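Local coordinates for protein (hdlp (histone deacetylase-like protein)) (Aquifex aeolicus, PDB 1C3P), which is a zinc-binding bacterial homologue of the histone deacetylases and probably acts as a deacetylase, possibly linked to acetoin breakdown, at residues 221-226 and 362-367; 228-233 and 358-363; 270-275 and 351-356. All blocks are in the same frame, centred on the assembly; numbering follows the deposited sequence.

Interaction 1 (221-226 and 362-367); sequences PLPKGL and KEVKDT
Val364 presses its CG2 methyl against the ring of Pro223 where the C-terminal helix 362-372 lies over the end of strand 217-222, an outermost strand of the parallel sheet in this histone deacetylase alpha/beta fold. At Pro223 the chain leaves the strand and enters a type II beta turn that closes at Leu226; its third position is Gly225, whose positive phi of 71° suits glycine.

The apolar part centres on Val364. With CG1 anti to the backbone N (chi1 178°) and CG2 anti to the carbonyl carbon, the two methyls serve different neighbours. CG2 meets Pro223 CD at 3.9 Å, the valine side chain crossing the proline at about a right angle. From the same residue, CG1 reaches Leu222 CD2 at 4.2 Å, and CG2 has a longer contact with Leu226 CD1. Phe233 of helix 228-245 packs on Val364 as well, so the strand end, the turn and two helices share this valine.

One helical turn further on, Thr367 faces Pro221. Thr367 CG2 lies 3.8 Å from Pro221 O and only slightly farther from CD of the same proline, the two side chains meeting at a slant.

The polar groups make one direct carbon contact and one link through water. Glu363 extends its chain past Pro223 in the opposite direction, and its OE1 comes to 3.5 Å from Pro223 CB, a contact of carboxylate oxygen with carbon. The hydroxyl of Thr367 connects to the strand through a single water: chi1 of -66° puts OG1 anti to the carbonyl carbon, where it meets that water. The water donates to Pro221 O at 2.8 Å and lies 2.5 Å from Thr367 OG1.

Interaction 2 (228-233 and 358-363); sequences DNEFLF and GEVRKE
Glu230 and Arg361 form a side-on salt bridge that ties the first turn of helix 228-245 to the N-cap residue of helix 362-372. This is the tight part. Arg361 NE bonds to Glu230 OE2 at 2.8 Å and NH2 to OE1 at 3.0 Å, both nearly straight, with the carboxylate and guanidinium planes only 18° apart. OE2 receives NE on its syn lone pair and the backbone N of Arg361 on its anti lone pair, at 3.0 Å. A bend at chi3 of Arg361 (-80°) turns NE back toward the glutamate. An alanine in place of Glu230 would probably leave the guanidinium without its opposite charge and Arg361 N without this acceptor. Val360 adds a second firm contact: its CG1 sits over one face of the Phe233 ring in a CH-pi contact, 4.2 Å from the ring centroid and 19° off its normal, displaced toward CG and CD2.

Outward, the contact is looser. Exposed Asn229 lies beside Gly358, its CB 3.3 Å from Gly358 O, and Val360 CG2 rests about 4.0 Å from Asn229 O.

Interaction 3 (270-275 and 351-356); sequences LSNVAF and LKDPWR
Trp355 lays one face of its indole over the first turn of helix 272-286, with Val273 CB and the backbone N of Ala274 both above that face, offset toward the rim. The packing is close: Val273 CG1 approaches NE1 and CZ2 of Trp355 to 3.3 Å each, the valine side chain crossing the indole at about a right angle. At the benzo end, Ala274 CB touches Trp355 CZ3 at 3.6 Å. The other flat group is the guanidinium of Arg356. At its edge, near the plane, NH1 gives a hydrogen bond to Leu270 O (3.0 Å), and beyond this contact NH2 makes a salt bridge to Glu262. One face carries the carboxylate oxygen OD2 of Asp353, an interaction of charges alone, and its position in the model is doubtful.

The extended chain of Arg356 packs on Ser271, with CD at 3.7 Å from Ser271 CA. Ser271 is the N-cap of the helix: chi1 of 69° places OG between the backbone N and the carbonyl carbon, where it accepts from Ala274 N at 3.0 Å and also bonds to Asp228. Beside it, the Asp353 carboxylate accepts from Asn272 N, although its oxygens are too close to neighbours for the details to be trusted. Further out, Val273 CG2 rests on Lys352 CB at 3.9 Å.

The loop 351-356 thus brings an indole, a guanidinium and a carboxylate to one helix start, whose N-H groups are likely to stabilise negative charge placed there, such as that of Asp228.

How the interactions relate
Interactions 1 and 2 are neighbours, their centres about 7 Å apart. They share Lys362 and Glu363, and Lys224 O of the turn lies 2.9 Å from Arg361 NH2, a probable hydrogen bond. Interaction 3, nested along the chain within the loops that both close, is centred about 15 Å from interaction 2. Asp228 is the joint between these two: its OD2 is 2.6 Å from Ser271 OG and 2.7 Å from Arg356 N. Together the contacts fasten the C-terminal part of the chain to strand 217-222 and helices 228-245 and 272-286. The zinc site, without its metal here, is not part of them: side chain to side chain, Leu270 is about 9 Å from Asp258 and Leu222 about 11 Å from Asp168.

Interaction 1 (221-226 and 362-367)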
loop_
_atom_site.group_PDB
_atom_site.type_symbol
_atom_site.label_atom_id
_atom_site.label_comp_id
_atom_site.label_asym_id
_atom_site.label_seq_id
_atom_site.Cartn_x
_atom_site.Cartn_y
_atom_site.Cartn_z
ATOM N N PRO A 221 12.224 7.816 8.314
ATOM C CA PRO A 221 11.228 7.986 9.376
ATOM C C PRO A 221 10.857 9.453 9.469
ATOM O O PRO A 221 11.741 10.300 9.483
ATOM C CB PRO A 221 11.974 7.494 10.634
ATOM C CG PRO A 221 13.245 6.821 10.074
ATOM C CD PRO A 221 13.558 7.695 8.916
ATOM N N LEU A 222 9.557 9.747 9.533
ATOM C CA LEU A 222 9.072 11.121 9.584
ATOM C C LEU A 222 8.236 11.418 10.828
ATOM O O LEU A 222 7.588 10.533 11.379
ATOM C CB LEU A 222 8.283 11.414 8.315
ATOM C CG LEU A 222 9.210 11.291 7.096
ATOM C CD1 LEU A 222 8.396 11.304 5.799
ATOM C CD2 LEU A 222 10.214 12.429 7.119
ATOM N N PRO A 223 8.250 12.681 11.283
ATOM C CA PRO A 223 7.525 13.144 12.475
ATOM C C PRO A 223 6.025 13.330 12.414
ATOM O O PRO A 223 5.423 13.362 11.348
ATOM C CB PRO A 223 8.224 14.468 12.792
ATOM C CG PRO A 223 8.443 15.016 11.403
ATOM C CD PRO A 223 9.042 13.786 10.706
ATOM N N LYS A 224 5.435 13.457 13.597
ATOM C CA LYS A 224 4.006 13.703 13.729
ATOM C C LYS A 224 3.663 15.076 13.132
ATOM O O LYS A 224 4.491 16.005 13.137
ATOM C CB LYS A 224 3.620 13.716 15.206
ATOM C CG LYS A 224 3.963 12.435 15.965
ATOM C CD LYS A 224 3.582 12.567 17.450
ATOM C CE LYS A 224 4.007 11.318 18.235
ATOM N NZ LYS A 224 3.637 11.407 19.679
ATOM N N GLY A 225 2.430 15.212 12.654
ATOM C CA GLY A 225 1.993 16.476 12.088
ATOM C C GLY A 225 2.622 16.815 10.752
ATOM O O GLY A 225 2.604 17.970 10.346
ATOM N N LEU A 226 3.161 15.814 10.060
ATOM C CA LEU A 226 3.820 16.034 8.771
ATOM C C LEU A 226 2.923 16.786 7.778
ATOM O O LEU A 226 1.762 16.426 7.608
ATOM C CB LEU A 226 4.187 14.690 8.145
ATOM C CG LEU A 226 5.195 14.800 7.001
ATOM C CD1 LEU A 226 6.562 15.063 7.633
ATOM C CD2 LEU A 226 5.243 13.505 6.183
ATOM N N LYS A 362 13.305 21.430 10.769
ATOM C CA LYS A 362 14.723 21.082 10.810
ATOM C C LYS A 362 14.913 19.575 10.957
ATOM O O LYS A 362 15.822 19.004 10.364
ATOM C CB LYS A 362 15.432 21.811 11.971
ATOM C CG LYS A 362 15.582 23.307 11.766
ATOM C CD LYS A 362 14.229 23.958 11.517
ATOM C CE LYS A 362 13.271 23.654 12.652
ATOM N NZ LYS A 362 11.915 24.054 12.292
ATOM N N GLU A 363 14.064 18.945 11.770
ATOM C CA GLU A 363 14.107 17.491 11.992
ATOM C C GLU A 363 14.115 16.731 10.683
ATOM O O GLU A 363 14.873 15.776 10.493
ATOM C CB GLU A 363 12.855 16.993 12.691
ATOM C CG GLU A 363 12.602 17.432 14.072
ATOM C CD GLU A 363 11.262 16.912 14.526
ATOM O OE1 GLU A 363 11.043 15.679 14.397
ATOM O OE2 GLU A 363 10.443 17.729 14.997
ATOM N N VAL A 364 13.197 17.122 9.811
ATOM C CA VAL A 364 13.079 16.462 8.527
ATOM C C VAL A 364 14.330 16.681 7.690
ATOM O O VAL A 364 14.861 15.734 7.094
ATOM C CB VAL A 364 11.847 16.942 7.760
ATOM C CG1 VAL A 364 11.811 16.264 6.407
ATOM C CG2 VAL A 364 10.568 16.620 8.546
ATOM N N LYS A 365 14.825 17.913 7.657
ATOM C CA LYS A 365 16.035 18.190 6.894
ATOM C C LYS A 365 17.196 17.371 7.446
ATOM O O LYS A 365 17.995 16.816 6.685
ATOM C CB LYS A 365 16.376 19.689 6.935
ATOM C CG LYS A 365 15.336 20.573 6.274
ATOM C CD LYS A 365 15.784 22.033 6.241
ATOM C CE LYS A 365 14.734 22.912 5.574
ATOM N NZ LYS A 365 15.128 24.347 5.477
ATOM N N ASP A 366 17.295 17.292 8.772
ATOM C CA ASP A 366 18.381 16.521 9.371
ATOM C C ASP A 366 18.306 15.032 9.011
ATOM O O ASP A 366 19.325 14.402 8.731
ATOM C CB ASP A 366 18.399 16.670 10.906
ATOM C CG ASP A 366 18.683 18.095 11.356
ATOM O OD1 ASP A 366 19.323 18.861 10.594
ATOM O OD2 ASP A 366 18.294 18.442 12.487
ATOM N N THR A 367 17.108 14.465 9.030
ATOM C CA THR A 367 16.954 13.046 8.693
ATOM C C THR A 367 17.460 12.773 7.275
ATOM O O THR A 367 18.227 11.831 7.046
ATOM C CB THR A 367 15.488 12.633 8.821
ATOM O OG1 THR A 367 15.100 12.726 10.197
ATOM C CG2 THR A 367 15.284 11.214 8.333
HETATM O O HOH W 1 12.557 12.868 10.313
#

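Interaction 2 (228-233 and 358-363)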
loop_
_atom_site.group_PDB
_atom_site.type_symbol
_atom_site.label_atom_id
_atom_site.label_comp_id
_atom_site.label_asym_id
_atom_site.label_seq_id
_atom_site.Cartn_x
_atom_site.Cartn_y
_atom_site.Cartn_z
ATOM N N ASP A 228 2.371 18.675 3.731
ATOM C CA ASP A 228 2.667 18.344 2.341
ATOM C C ASP A 228 4.068 18.654 1.871
ATOM O O ASP A 228 4.664 17.864 1.148
ATOM C CB ASP A 228 1.669 19.033 1.399
ATOM C CG ASP A 228 0.273 18.478 1.524
ATOM O OD1 ASP A 228 0.133 17.369 2.086
ATOM O OD2 ASP A 228 -0.678 19.139 1.036
ATOM N N ASN A 229 4.583 19.823 2.244
ATOM C CA ASN A 229 5.915 20.216 1.830
ATOM C C ASN A 229 6.968 19.302 2.418
ATOM O O ASN A 229 7.938 18.936 1.745
ATOM C CB ASN A 229 6.159 21.669 2.224
ATOM C CG ASN A 229 5.349 22.621 1.379
ATOM O OD1 ASN A 229 5.650 22.814 0.208
ATOM N ND2 ASN A 229 4.291 23.187 1.951
ATOM N N GLU A 230 6.752 18.889 3.660
ATOM C CA GLU A 230 7.706 17.998 4.306
ATOM C C GLU A 230 7.706 16.616 3.659
ATOM O O GLU A 230 8.761 16.025 3.437
ATOM C CB GLU A 230 7.393 17.892 5.799
ATOM C CG GLU A 230 7.476 19.235 6.512
ATOM C CD GLU A 230 7.124 19.123 7.977
ATOM O OE1 GLU A 230 6.136 18.429 8.281
ATOM O OE2 GLU A 230 7.814 19.744 8.811
ATOM N N PHE A 231 6.524 16.101 3.339
ATOM C CA PHE A 231 6.447 14.790 2.701
ATOM C C PHE A 231 7.153 14.827 1.339
ATOM O O PHE A 231 8.024 14.002 1.056
ATOM C CB PHE A 231 4.984 14.371 2.514
ATOM C CG PHE A 231 4.814 12.957 2.016
ATOM C CD1 PHE A 231 5.160 11.872 2.822
ATOM C CD2 PHE A 231 4.305 12.708 0.749
ATOM C CE1 PHE A 231 4.998 10.564 2.373
ATOM C CE2 PHE A 231 4.139 11.398 0.286
ATOM C CZ PHE A 231 4.489 10.324 1.105
ATOM N N LEU A 232 6.792 15.787 0.491
ATOM C CA LEU A 232 7.402 15.869 -0.838
ATOM C C LEU A 232 8.893 16.170 -0.796
ATOM O O LEU A 232 9.641 15.683 -1.626
ATOM C CB LEU A 232 6.668 16.898 -1.694
ATOM C CG LEU A 232 5.192 16.545 -1.926
ATOM C CD1 LEU A 232 4.505 17.734 -2.587
ATOM C CD2 LEU A 232 5.028 15.288 -2.764
ATOM N N PHE A 233 9.326 16.984 0.159
ATOM C CA PHE A 233 10.749 17.273 0.323
ATOM C C PHE A 233 11.475 15.954 0.565
ATOM O O PHE A 233 12.480 15.634 -0.080
ATOM C CB PHE A 233 10.969 18.160 1.553
ATOM C CG PHE A 233 12.416 18.310 1.953
ATOM C CD1 PHE A 233 13.215 19.296 1.379
ATOM C CD2 PHE A 233 12.963 17.493 2.934
ATOM C CE1 PHE A 233 14.539 19.476 1.787
ATOM C CE2 PHE A 233 14.291 17.653 3.354
ATOM C CZ PHE A 233 15.080 18.649 2.783
ATOM N N GLY A 358 3.285 23.803 4.446
ATOM C CA GLY A 358 3.851 24.539 5.557
ATOM C C GLY A 358 5.359 24.541 5.418
ATOM O O GLY A 358 5.890 24.210 4.364
ATOM N N GLU A 359 6.059 24.914 6.480
ATOM C CA GLU A 359 7.509 24.933 6.438
ATOM C C GLU A 359 8.060 23.536 6.635
ATOM O O GLU A 359 7.391 22.665 7.186
ATOM C CB GLU A 359 8.051 25.828 7.548
ATOM C CG GLU A 359 7.814 27.306 7.344
ATOM C CD GLU A 359 8.227 28.119 8.560
ATOM O OE1 GLU A 359 9.358 27.920 9.058
ATOM O OE2 GLU A 359 7.421 28.958 9.012
ATOM N N VAL A 360 9.278 23.314 6.170
ATOM C CA VAL A 360 9.893 22.021 6.373
ATOM C C VAL A 360 10.732 22.099 7.658
ATOM O O VAL A 360 11.726 22.833 7.725
ATOM C CB VAL A 360 10.772 21.639 5.187
ATOM C CG1 VAL A 360 11.437 20.282 5.447
ATOM C CG2 VAL A 360 9.917 21.606 3.906
ATOM N N ARG A 361 10.314 21.357 8.687
ATOM C CA ARG A 361 11.035 21.344 9.965
ATOM C C ARG A 361 12.481 20.901 9.866
ATOM O O ARG A 361 12.843 20.097 9.009
ATOM C CB ARG A 361 10.333 20.427 10.971
ATOM C CG ARG A 361 9.137 21.062 11.623
ATOM C CD ARG A 361 8.381 20.022 12.416
ATOM N NE ARG A 361 7.529 19.204 11.555
ATOM C CZ ARG A 361 6.766 18.219 12.005
ATOM N NH1 ARG A 361 6.765 17.936 13.306
ATOM N NH2 ARG A 361 5.984 17.550 11.169
ATOM N N LYS A 362 13.305 21.430 10.769
ATOM C CA LYS A 362 14.723 21.082 10.810
ATOM C C LYS A 362 14.913 19.575 10.957
ATOM O O LYS A 362 15.822 19.004 10.364
ATOM C CB LYS A 362 15.432 21.811 11.971
ATOM C CG LYS A 362 15.582 23.307 11.766
ATOM C CD LYS A 362 14.229 23.958 11.517
ATOM C CE LYS A 362 13.271 23.654 12.652
ATOM N NZ LYS A 362 11.915 24.054 12.292
ATOM N N GLU A 363 14.064 18.945 11.770
ATOM C CA GLU A 363 14.107 17.491 11.992
ATOM C C GLU A 363 14.115 16.731 10.683
ATOM O O GLU A 363 14.873 15.776 10.493
ATOM C CB GLU A 363 12.855 16.993 12.691
ATOM C CG GLU A 363 12.602 17.432 14.072
ATOM C CD GLU A 363 11.262 16.912 14.526
ATOM O OE1 GLU A 363 11.043 15.679 14.397
ATOM O OE2 GLU A 363 10.443 17.729 14.997
#

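Interaction 3 (270-275 and 351-356)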
loop_
_atom_site.group_PDB
_atom_site.type_symbol
_atom_site.label_atom_id
_atom_site.label_comp_id
_atom_site.label_asym_id
_atom_site.label_seq_id
_atom_site.Cartn_x
_atom_site.Cartn_y
_atom_site.Cartn_z
ATOM N N LEU A 270 -1.462 14.976 5.444
ATOM C CA LEU A 270 -1.331 15.341 4.050
ATOM C C LEU A 270 -2.664 15.554 3.322
ATOM O O LEU A 270 -3.732 15.144 3.801
ATOM C CB LEU A 270 -0.547 14.264 3.308
ATOM C CG LEU A 270 0.807 13.812 3.868
ATOM C CD1 LEU A 270 1.479 12.978 2.785
ATOM C CD2 LEU A 270 1.686 15.008 4.239
ATOM N N SER A 271 -2.566 16.190 2.156
ATOM C CA SER A 271 -3.703 16.453 1.268
ATOM C C SER A 271 -3.662 15.398 0.155
ATOM O O SER A 271 -2.585 14.849 -0.119
ATOM C CB SER A 271 -3.570 17.831 0.612
ATOM O OG SER A 271 -2.495 17.856 -0.319
ATOM N N ASN A 272 -4.807 15.130 -0.489
ATOM C CA ASN A 272 -4.895 14.148 -1.591
ATOM C C ASN A 272 -4.074 14.634 -2.762
ATOM O O ASN A 272 -3.603 13.839 -3.572
ATOM C CB ASN A 272 -6.299 14.018 -2.191
ATOM C CG ASN A 272 -7.296 13.423 -1.274
ATOM O OD1 ASN A 272 -8.494 13.444 -1.581
ATOM N ND2 ASN A 272 -6.838 12.863 -0.155
ATOM N N VAL A 273 -3.991 15.955 -2.900
ATOM C CA VAL A 273 -3.247 16.547 -4.003
ATOM C C VAL A 273 -1.742 16.369 -3.848
ATOM O O VAL A 273 -1.035 16.217 -4.830
ATOM C CB VAL A 273 -3.616 18.027 -4.172
ATOM C CG1 VAL A 273 -2.726 18.676 -5.206
ATOM C CG2 VAL A 273 -5.071 18.119 -4.648
ATOM N N ALA A 274 -1.247 16.374 -2.614
ATOM C CA ALA A 274 0.176 16.141 -2.411
ATOM C C ALA A 274 0.422 14.637 -2.649
ATOM O O ALA A 274 1.484 14.245 -3.140
ATOM C CB ALA A 274 0.578 16.545 -0.984
ATOM N N PHE A 275 -0.567 13.808 -2.294
ATOM C CA PHE A 275 -0.485 12.353 -2.481
ATOM C C PHE A 275 -0.316 12.093 -3.976
ATOM O O PHE A 275 0.519 11.288 -4.407
ATOM C CB PHE A 275 -1.779 11.707 -1.967
ATOM C CG PHE A 275 -1.886 10.228 -2.217
ATOM C CD1 PHE A 275 -1.115 9.317 -1.507
ATOM C CD2 PHE A 275 -2.812 9.749 -3.139
ATOM C CE1 PHE A 275 -1.271 7.942 -1.710
ATOM C CE2 PHE A 275 -2.977 8.380 -3.354
ATOM C CZ PHE A 275 -2.206 7.478 -2.636
ATOM N N LEU A 351 -13.606 16.539 -4.998
ATOM C CA LEU A 351 -12.781 15.361 -5.153
ATOM C C LEU A 351 -11.374 15.650 -4.622
ATOM O O LEU A 351 -10.794 14.845 -3.890
ATOM C CB LEU A 351 -12.732 14.957 -6.631
ATOM C CG LEU A 351 -12.319 13.515 -6.923
ATOM C CD1 LEU A 351 -12.473 13.230 -8.403
ATOM C CD2 LEU A 351 -10.898 13.273 -6.474
ATOM N N LYS A 352 -10.837 16.809 -4.983
ATOM C CA LYS A 352 -9.495 17.213 -4.557
ATOM C C LYS A 352 -9.564 18.105 -3.331
ATOM O O LYS A 352 -10.392 19.003 -3.276
ATOM C CB LYS A 352 -8.811 17.980 -5.691
ATOM C CG LYS A 352 -8.471 17.128 -6.896
ATOM C CD LYS A 352 -8.179 17.954 -8.147
ATOM C CE LYS A 352 -7.031 18.922 -7.975
ATOM N NZ LYS A 352 -6.813 19.698 -9.237
ATOM N N ASP A 353 -8.735 17.856 -2.321
ATOM C CA ASP A 353 -8.768 18.775 -1.192
ATOM C C ASP A 353 -7.712 19.854 -1.418
ATOM O O ASP A 353 -6.855 19.725 -2.292
ATOM C CB ASP A 353 -8.575 18.069 0.165
ATOM C CG ASP A 353 -7.468 17.051 0.163
ATOM O OD1 ASP A 353 -7.709 15.905 -0.266
ATOM O OD2 ASP A 353 -6.353 17.394 0.598
ATOM N N PRO A 354 -7.799 20.966 -0.683
ATOM C CA PRO A 354 -6.825 22.048 -0.834
ATOM C C PRO A 354 -5.463 21.585 -0.347
ATOM O O PRO A 354 -5.368 20.647 0.444
ATOM C CB PRO A 354 -7.396 23.135 0.073
ATOM C CG PRO A 354 -8.007 22.311 1.183
ATOM C CD PRO A 354 -8.802 21.336 0.329
ATOM N N TRP A 355 -4.408 22.228 -0.820
ATOM C CA TRP A 355 -3.090 21.852 -0.342
ATOM C C TRP A 355 -3.038 22.034 1.163
ATOM O O TRP A 355 -3.799 22.826 1.720
ATOM C CB TRP A 355 -2.005 22.694 -0.995
ATOM C CG TRP A 355 -1.656 22.191 -2.332
ATOM C CD1 TRP A 355 -2.305 22.436 -3.510
ATOM C CD2 TRP A 355 -0.625 21.252 -2.627
ATOM N NE1 TRP A 355 -1.735 21.700 -4.524
ATOM C CE2 TRP A 355 -0.700 20.963 -4.005
ATOM C CE3 TRP A 355 0.357 20.623 -1.858
ATOM C CZ2 TRP A 355 0.170 20.072 -4.629
ATOM C CZ3 TRP A 355 1.219 19.741 -2.475
ATOM C CH2 TRP A 355 1.121 19.472 -3.845
ATOM N N ARG A 356 -2.147 21.284 1.808
ATOM C CA ARG A 356 -1.969 21.341 3.254
ATOM C C ARG A 356 -0.470 21.394 3.508
ATOM O O ARG A 356 0.118 20.475 4.076
ATOM C CB ARG A 356 -2.592 20.100 3.910
ATOM C CG ARG A 356 -4.103 20.026 3.705
ATOM C CD ARG A 356 -4.713 18.675 4.027
ATOM N NE ARG A 356 -6.155 18.719 3.792
ATOM C CZ ARG A 356 -6.952 17.657 3.777
ATOM N NH1 ARG A 356 -6.453 16.443 3.985
ATOM N NH2 ARG A 356 -8.254 17.813 3.559
#